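Local atomic coordinates of endonuclease 8-like 3 (PDB entry 7JL5), a protein that belongs to the endonuclease VIII-like family and is represented here by two consecutive GRF zinc fingers, small beta-sheet modules that each bind one zinc ion. Residues H13-I18 and A35-R40; K29-Y34 and W49-F54; K61-K66 and N78-P83. All coordinates share one frame; numbering follows the deposited sequence.

Contact 1: residues H13-I18 and A35-R40. With ZN (zinc ion), chain C.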
# COMPACT_ATOMS: atom_id res chain seq x y z
N HIS A 13 10.17 -14.16 -11.27
CA HIS A 13 9.06 -14.16 -12.21
C HIS A 13 8.78 -12.71 -12.60
O HIS A 13 8.81 -11.82 -11.75
CB HIS A 13 7.82 -14.80 -11.60
CG HIS A 13 8.11 -15.81 -10.55
ND1 HIS A 13 7.68 -15.68 -9.25
CD2 HIS A 13 8.81 -16.98 -10.59
CE1 HIS A 13 8.09 -16.72 -8.54
NE2 HIS A 13 8.77 -17.52 -9.33
N ASN A 14 8.51 -12.48 -13.88
CA ASN A 14 8.24 -11.13 -14.35
C ASN A 14 6.74 -10.82 -14.24
O ASN A 14 6.06 -10.50 -15.22
CB ASN A 14 8.74 -10.97 -15.78
CG ASN A 14 8.87 -9.52 -16.20
OD1 ASN A 14 8.17 -9.05 -17.09
ND2 ASN A 14 9.77 -8.80 -15.54
N ARG A 15 6.23 -10.90 -13.01
CA ARG A 15 4.80 -10.84 -12.75
C ARG A 15 4.47 -9.68 -11.81
O ARG A 15 5.24 -9.37 -10.90
CB ARG A 15 4.32 -12.17 -12.15
CG ARG A 15 4.53 -13.35 -13.09
CD ARG A 15 3.80 -14.60 -12.61
NE ARG A 15 2.57 -14.84 -13.35
CZ ARG A 15 1.36 -14.43 -12.96
NH1 ARG A 15 1.20 -13.76 -11.83
NH2 ARG A 15 0.30 -14.71 -13.71
N LEU A 16 3.32 -9.06 -12.05
CA LEU A 16 2.93 -7.86 -11.32
C LEU A 16 2.69 -8.18 -9.85
O LEU A 16 1.92 -9.08 -9.51
CB LEU A 16 1.67 -7.25 -11.93
CG LEU A 16 1.88 -6.21 -13.02
CD1 LEU A 16 0.54 -5.81 -13.62
CD2 LEU A 16 2.60 -4.98 -12.48
N CYS A 17 3.34 -7.41 -8.98
CA CYS A 17 3.27 -7.66 -7.55
C CYS A 17 1.91 -7.32 -6.98
O CYS A 17 1.17 -6.49 -7.51
CB CYS A 17 4.34 -6.85 -6.82
SG CYS A 17 6.04 -7.25 -7.28
N ILE A 18 1.57 -7.98 -5.87
CA ILE A 18 0.40 -7.61 -5.08
C ILE A 18 0.85 -6.66 -3.98
O ILE A 18 2.02 -6.62 -3.59
CB ILE A 18 -0.32 -8.84 -4.49
CG1 ILE A 18 0.66 -9.67 -3.65
CG2 ILE A 18 -0.95 -9.67 -5.59
CD1 ILE A 18 -0.01 -10.73 -2.80
N ALA A 35 4.77 -7.49 -3.08
CA ALA A 35 5.25 -8.85 -2.90
C ALA A 35 4.83 -9.70 -4.10
O ALA A 35 4.01 -9.29 -4.92
CB ALA A 35 4.71 -9.47 -1.60
N CYS A 36 5.40 -10.89 -4.17
CA CYS A 36 5.14 -11.79 -5.29
C CYS A 36 3.64 -12.11 -5.36
O CYS A 36 2.99 -12.28 -4.33
CB CYS A 36 5.94 -13.08 -5.13
SG CYS A 36 5.91 -14.19 -6.55
N PRO A 37 3.07 -12.19 -6.57
CA PRO A 37 1.62 -12.42 -6.70
C PRO A 37 1.19 -13.87 -6.75
O PRO A 37 -0.03 -14.13 -6.74
CB PRO A 37 1.30 -11.72 -8.03
CG PRO A 37 2.54 -11.95 -8.85
CD PRO A 37 3.70 -11.88 -7.86
N LEU A 38 2.11 -14.82 -6.80
CA LEU A 38 1.76 -16.22 -6.97
C LEU A 38 1.27 -16.81 -5.65
O LEU A 38 1.36 -16.18 -4.59
CB LEU A 38 2.97 -17.00 -7.49
CG LEU A 38 3.61 -16.44 -8.76
CD1 LEU A 38 4.69 -17.38 -9.27
CD2 LEU A 38 2.56 -16.19 -9.83
N PRO A 39 0.71 -18.02 -5.68
CA PRO A 39 0.30 -18.67 -4.43
C PRO A 39 1.45 -18.76 -3.44
O PRO A 39 2.62 -18.61 -3.80
CB PRO A 39 -0.16 -20.06 -4.89
CG PRO A 39 -0.56 -19.87 -6.31
CD PRO A 39 0.38 -18.83 -6.86
N ARG A 40 1.10 -19.01 -2.18
CA ARG A 40 2.12 -19.08 -1.13
C ARG A 40 3.26 -20.01 -1.51
O ARG A 40 4.42 -19.75 -1.14
CB ARG A 40 1.48 -19.54 0.19
ZN ZN C . 7.82 -13.80 -7.98

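Contact 2: residues K29-Y34 and W49-F54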
# COMPACT_ATOMS: atom_id res chain seq x y z
N LYS A 29 3.30 -1.73 11.66
CA LYS A 29 2.04 -2.42 11.42
C LYS A 29 1.14 -1.56 10.55
O LYS A 29 0.82 -0.43 10.91
CB LYS A 29 1.35 -2.74 12.75
N GLY A 30 0.74 -2.10 9.40
CA GLY A 30 -0.05 -1.38 8.43
C GLY A 30 0.72 -0.91 7.22
O GLY A 30 0.10 -0.55 6.21
N ARG A 31 2.05 -0.90 7.28
CA ARG A 31 2.85 -0.42 6.16
C ARG A 31 2.70 -1.37 4.98
O ARG A 31 2.81 -2.59 5.14
CB ARG A 31 4.32 -0.29 6.56
CG ARG A 31 5.16 0.44 5.52
CD ARG A 31 6.59 0.63 5.97
NE ARG A 31 7.39 1.35 4.98
CZ ARG A 31 8.71 1.46 5.01
NH1 ARG A 31 9.40 0.91 6.00
NH2 ARG A 31 9.35 2.13 4.06
N GLN A 32 2.46 -0.81 3.80
CA GLN A 32 2.19 -1.59 2.61
C GLN A 32 3.48 -1.90 1.86
O GLN A 32 4.43 -1.11 1.86
CB GLN A 32 1.22 -0.84 1.70
CG GLN A 32 0.04 -0.23 2.43
CD GLN A 32 -0.76 0.73 1.56
OE1 GLN A 32 -0.25 1.75 1.10
NE2 GLN A 32 -2.02 0.39 1.32
N PHE A 33 3.50 -3.06 1.21
CA PHE A 33 4.68 -3.50 0.48
C PHE A 33 4.26 -4.37 -0.70
O PHE A 33 3.31 -5.15 -0.60
CB PHE A 33 5.65 -4.27 1.39
CG PHE A 33 5.08 -5.54 1.93
CD1 PHE A 33 4.31 -5.54 3.09
CD2 PHE A 33 5.31 -6.75 1.30
CE1 PHE A 33 3.79 -6.71 3.59
CE2 PHE A 33 4.78 -7.93 1.80
CZ PHE A 33 4.02 -7.91 2.95
N TYR A 34 4.98 -4.22 -1.81
CA TYR A 34 4.79 -5.09 -2.96
C TYR A 34 5.49 -6.42 -2.74
O TYR A 34 6.64 -6.48 -2.28
CB TYR A 34 5.34 -4.42 -4.22
CG TYR A 34 4.61 -3.16 -4.61
CD1 TYR A 34 3.26 -3.18 -4.89
CD2 TYR A 34 5.28 -1.95 -4.69
CE1 TYR A 34 2.59 -2.03 -5.25
CE2 TYR A 34 4.62 -0.79 -5.05
CZ TYR A 34 3.27 -0.84 -5.33
OH TYR A 34 2.60 0.31 -5.68
N TRP A 49 9.15 -2.10 -0.22
CA TRP A 49 8.27 -1.14 0.43
C TRP A 49 7.60 -0.26 -0.61
O TRP A 49 8.26 0.30 -1.49
CB TRP A 49 9.05 -0.30 1.43
CG TRP A 49 9.50 -1.08 2.62
CD1 TRP A 49 10.78 -1.32 3.00
CD2 TRP A 49 8.66 -1.74 3.58
NE1 TRP A 49 10.80 -2.09 4.14
CE2 TRP A 49 9.51 -2.36 4.52
CE3 TRP A 49 7.28 -1.87 3.74
CZ2 TRP A 49 9.03 -3.10 5.59
CZ3 TRP A 49 6.80 -2.60 4.81
CH2 TRP A 49 7.67 -3.20 5.72
N ALA A 50 6.27 -0.14 -0.51
CA ALA A 50 5.51 0.56 -1.54
C ALA A 50 5.48 2.07 -1.33
O ALA A 50 5.38 2.82 -2.31
CB ALA A 50 4.07 0.03 -1.57
N ASP A 51 5.58 2.53 -0.09
CA ASP A 51 5.32 3.93 0.24
C ASP A 51 6.53 4.83 0.08
O ASP A 51 6.45 6.02 0.42
CB ASP A 51 4.80 4.04 1.68
CG ASP A 51 5.81 3.57 2.71
OD1 ASP A 51 6.94 3.21 2.33
OD2 ASP A 51 5.46 3.56 3.91
N LEU A 52 7.65 4.32 -0.44
CA LEU A 52 8.84 5.14 -0.58
C LEU A 52 8.62 6.36 -1.47
O LEU A 52 9.41 7.31 -1.40
CB LEU A 52 10.00 4.30 -1.13
CG LEU A 52 10.69 3.41 -0.09
CD1 LEU A 52 11.44 2.28 -0.78
CD2 LEU A 52 11.63 4.24 0.77
N SER A 53 7.58 6.36 -2.30
CA SER A 53 7.26 7.49 -3.15
C SER A 53 5.85 8.03 -2.93
O SER A 53 5.37 8.84 -3.73
CB SER A 53 7.44 7.12 -4.63
OG SER A 53 7.08 8.19 -5.48
N PHE A 54 5.17 7.59 -1.87
CA PHE A 54 3.84 8.10 -1.57
C PHE A 54 3.92 9.53 -1.05
O PHE A 54 4.95 9.95 -0.52
CB PHE A 54 3.14 7.21 -0.54
CG PHE A 54 2.67 5.89 -1.07
CD1 PHE A 54 2.89 5.52 -2.39
CD2 PHE A 54 2.00 5.00 -0.24
CE1 PHE A 54 2.45 4.30 -2.87
CE2 PHE A 54 1.56 3.78 -0.71
CZ PHE A 54 1.79 3.43 -2.03

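Contact 3: residues K61-K66 and N78-P83. With ZN (zinc ion), chain D.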
# COMPACT_ATOMS: atom_id res chain seq x y z
N LYS A 61 3.66 12.39 7.94
CA LYS A 61 3.86 10.95 7.84
C LYS A 61 3.50 10.46 6.44
O LYS A 61 2.71 11.08 5.73
CB LYS A 61 3.02 10.22 8.88
CG LYS A 61 3.43 10.54 10.31
CD LYS A 61 2.45 9.98 11.34
CE LYS A 61 3.06 10.00 12.73
NZ LYS A 61 2.04 9.93 13.82
N ARG A 62 4.10 9.34 6.05
CA ARG A 62 3.80 8.74 4.76
C ARG A 62 2.33 8.33 4.70
O ARG A 62 1.83 7.67 5.61
CB ARG A 62 4.69 7.53 4.51
CG ARG A 62 6.12 7.86 4.15
CD ARG A 62 6.26 8.33 2.71
NE ARG A 62 7.66 8.53 2.35
CZ ARG A 62 8.08 9.22 1.29
NH1 ARG A 62 7.21 9.78 0.47
NH2 ARG A 62 9.38 9.35 1.07
N SER A 63 1.65 8.73 3.64
CA SER A 63 0.25 8.39 3.49
C SER A 63 0.10 6.91 3.13
O SER A 63 1.05 6.23 2.74
CB SER A 63 -0.40 9.27 2.42
OG SER A 63 0.35 9.26 1.22
N THR A 64 -1.13 6.42 3.28
CA THR A 64 -1.50 5.05 2.93
C THR A 64 -2.38 5.07 1.69
O THR A 64 -3.20 5.99 1.52
CB THR A 64 -2.22 4.36 4.08
OG1 THR A 64 -1.28 4.04 5.12
CG2 THR A 64 -2.90 3.08 3.61
N MET A 65 -2.23 4.06 0.84
CA MET A 65 -2.94 3.97 -0.42
C MET A 65 -4.19 3.12 -0.25
O MET A 65 -4.14 2.03 0.34
CB MET A 65 -2.04 3.38 -1.51
CG MET A 65 -2.67 3.40 -2.90
SD MET A 65 -1.79 2.38 -4.11
CE MET A 65 -0.79 3.62 -4.94
N LYS A 66 -5.31 3.61 -0.79
CA LYS A 66 -6.57 2.90 -0.80
C LYS A 66 -7.08 2.81 -2.23
O LYS A 66 -6.65 3.56 -3.11
CB LYS A 66 -7.63 3.59 0.06
CG LYS A 66 -7.16 4.05 1.43
CD LYS A 66 -6.98 2.88 2.38
CE LYS A 66 -6.87 3.37 3.81
NZ LYS A 66 -6.58 2.26 4.75
N ASN A 78 -6.94 4.68 -7.29
CA ASN A 78 -6.21 4.69 -6.03
C ASN A 78 -6.13 6.11 -5.49
O ASN A 78 -6.07 7.08 -6.25
CB ASN A 78 -4.81 4.11 -6.19
CG ASN A 78 -4.82 2.68 -6.69
OD1 ASN A 78 -4.80 1.74 -5.90
ND2 ASN A 78 -4.84 2.51 -8.01
N PHE A 79 -6.14 6.23 -4.16
CA PHE A 79 -5.97 7.52 -3.51
C PHE A 79 -5.13 7.34 -2.25
O PHE A 79 -4.80 6.23 -1.85
CB PHE A 79 -7.32 8.19 -3.19
CG PHE A 79 -8.30 7.30 -2.47
CD1 PHE A 79 -9.08 6.40 -3.16
CD2 PHE A 79 -8.46 7.41 -1.10
CE1 PHE A 79 -9.99 5.59 -2.50
CE2 PHE A 79 -9.37 6.61 -0.43
CZ PHE A 79 -10.14 5.70 -1.13
N PHE A 80 -4.76 8.47 -1.64
CA PHE A 80 -3.89 8.48 -0.47
C PHE A 80 -4.58 9.17 0.69
O PHE A 80 -5.27 10.18 0.51
CB PHE A 80 -2.56 9.17 -0.79
CG PHE A 80 -1.76 8.49 -1.86
CD1 PHE A 80 -1.03 7.34 -1.56
CD2 PHE A 80 -1.72 8.98 -3.15
CE1 PHE A 80 -0.29 6.71 -2.54
CE2 PHE A 80 -0.99 8.35 -4.13
CZ PHE A 80 -0.27 7.21 -3.82
N VAL A 81 -4.38 8.63 1.90
CA VAL A 81 -5.01 9.15 3.11
C VAL A 81 -4.02 9.07 4.26
O VAL A 81 -2.95 8.47 4.16
CB VAL A 81 -6.30 8.38 3.47
CG1 VAL A 81 -7.35 8.56 2.39
CG2 VAL A 81 -6.00 6.91 3.68
N CYS A 82 -4.40 9.70 5.37
CA CYS A 82 -3.61 9.63 6.59
C CYS A 82 -3.62 8.25 7.26
O CYS A 82 -4.69 7.64 7.39
CB CYS A 82 -4.18 10.58 7.64
SG CYS A 82 -3.24 10.70 9.17
N PRO A 83 -2.44 7.69 7.57
CA PRO A 83 -2.41 6.31 8.08
C PRO A 83 -2.59 6.04 9.56
O PRO A 83 -1.99 5.10 10.09
CB PRO A 83 -0.99 5.92 7.65
CG PRO A 83 -0.20 7.17 8.01
CD PRO A 83 -1.14 8.33 7.66
ZN ZN D . -2.02 12.62 8.89

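Contact 1: residues H13-I18 and A35-R40
His-13 and Cys-36 are brought together by a shared zinc ion, bound by His-13 ND1 at 2.3 Å and by Cys-36 SG at 2.4 Å. Cys-10 and Cys-44 supply the other two ligands. The Cys-36 sulfur lies at the edge of the imidazole, in its plane, while Leu-38 approaches over a face: Leu-38 CD1 is 3.7 Å from the centroid of the His-13 ring, shifted toward the ND1-CE1 rim in a CH-pi contact. The second branch of the same leucine turns to Arg-15, where Leu-38 CD2 lies 3.4 Å from Arg-15 NH1 and equally near CD, the two side chains crossing at about a right angle. A bend at chi3 (102°) swings Arg-15 NE aside from the line of its aliphatic chain, and the Pro-37 ring reaches the edge of the guanidinium through CG. Leu-16 takes part mainly through its backbone, its carbonyl oxygen facing CB and CG of Pro-37, whose ring is poorly ordered. At Cys-17 it is CB that rests against the carbonyl oxygen of Ala-35. Ile-18 then pairs with Ala-35 through two backbone hydrogen bonds, Ile-18 N to Ala-35 O and Ala-35 N to Ile-18 O, both 2.9 Å, while Ile-18 CG2 packs 3.9 Å from Pro-37 CB. This antiparallel pair marks where the two zinc-binding loops run into the sheet: the first leads into outer strand 18-21, the second leaves central strand 32-35, and strand 47-49 flanks that central strand on its other side.

Contact 2: residues K29-Y34 and W49-F54
Arg-31 lays its guanidinium flat on the indole of Trp-49, with centres 3.7 Å apart and planes only 5° from parallel. The arginine begins with CG anti to the backbone N (chi1 -169°) and stays extended through NE, which spreads it across the ring system: Arg-31 CD stands 3.7 Å from the centroid of the six-membered ring of Trp-49, and CZ sits over the five-membered ring, adding CH-pi and cation-pi contacts to the stack. Arg-31 also grips the carboxylate of Asp-51 side-on in a salt bridge, the carboxylate plane turned 35° from the guanidinium. Arg-31 NH2 meets the syn lone pair of Asp-51 OD1 at 3.2 Å, almost within the guanidinium plane, whereas Arg-31 NE reaches Asp-51 OD2 at 3.1 Å with the oxygen tilted out of it. One face and one edge of the group are thus engaged at once, which fixes its rotation, and its positive charge is probably balanced by the carboxylate. The stack belongs to the antiparallel sheet of the first GRF finger, where Phe-33 and Trp-49 form a non-hydrogen-bonded pair on the face where Phe-47 stacks on Phe-33 and meets Trp-49 edge-to-face. One step on, Ala-50 N donates to Gln-32 O at 3.2 Å. The methyl group of Ala-50 is set over a face of the Tyr-34 ring, CB being 4.0 Å from the centroid. Gln-32 brings its amide oxygen to the edge of Phe-54, the amide plane nearly upright to the ring and Gln-32 OE1 3.3 Å from Phe-54 CE2, while its NE2 is hydrogen-bonded to Met-65 O in the second finger.

Contact 3: residues K61-K66 and N78-P83
Lys-66 meets an aromatic ring with its aliphatic root and not with its ammonium group: Lys-66 CB lies over the face of Phe-79, 3.8 Å from the centroid and offset toward CE2 and CZ. A turn at chi2 (-73°) sets CD aside from the extended line, and further out Lys-66 CE touches Val-81 CG2 at 3.6 Å. Thr-64 shares this face of the sheet, its OG1 against CB of Pro-83. On the reverse face Met-65 folds at chi3 (-98°), which places CE 3.8 Å from Phe-80 CZ, and Ser-63 OG rests near CB of the same phenylalanine while hydrogen-bonded to Pro-55 O. Between the two faces the backbones are held by four hydrogen bonds: Thr-64 and Val-81 exchange N-H and C=O in both directions at 2.9 Å, as do Lys-66 and Phe-79. Met-65 and Phe-80 form the intervening non-hydrogen-bonded pair, where the CA of Phe-80 lies 3.3 Å from Thr-64 O in a CA-H...O contact. Just beyond the paired strands, Pro-83 CG packs on the carbonyl oxygen of Arg-62. Next to that proline, Cys-82 SG binds zinc at 2.3 Å, joined by Cys-57, His-59 and Cys-90. An antiparallel hairpin, formed by strands 64-67 and 78-81, that presents a metal-binding cysteine just after its second strand is in keeping with the zinc beta-ribbon build of a GRF finger.

In the fold
From the N terminus, segment 13-18 leads into strand 18-21, and contact 1 closes when the chain returns through central strand 32-35 to 35-40. Contact 2 opens before that closure, at 29-34, and closes at 49-54; the two therefore cross, joining the central strand to both its neighbours, and they touch where Cys-17 packs on Tyr-34. Contact 3 follows in series, closing the hairpin of the second finger between 61-66 and 78-83. Contacts 1 and 3 lie on opposite sides of the chain's centre, about 23 Å apart between centres. Contact 2 sits between them and adjoins contact 3, linking the two fingers.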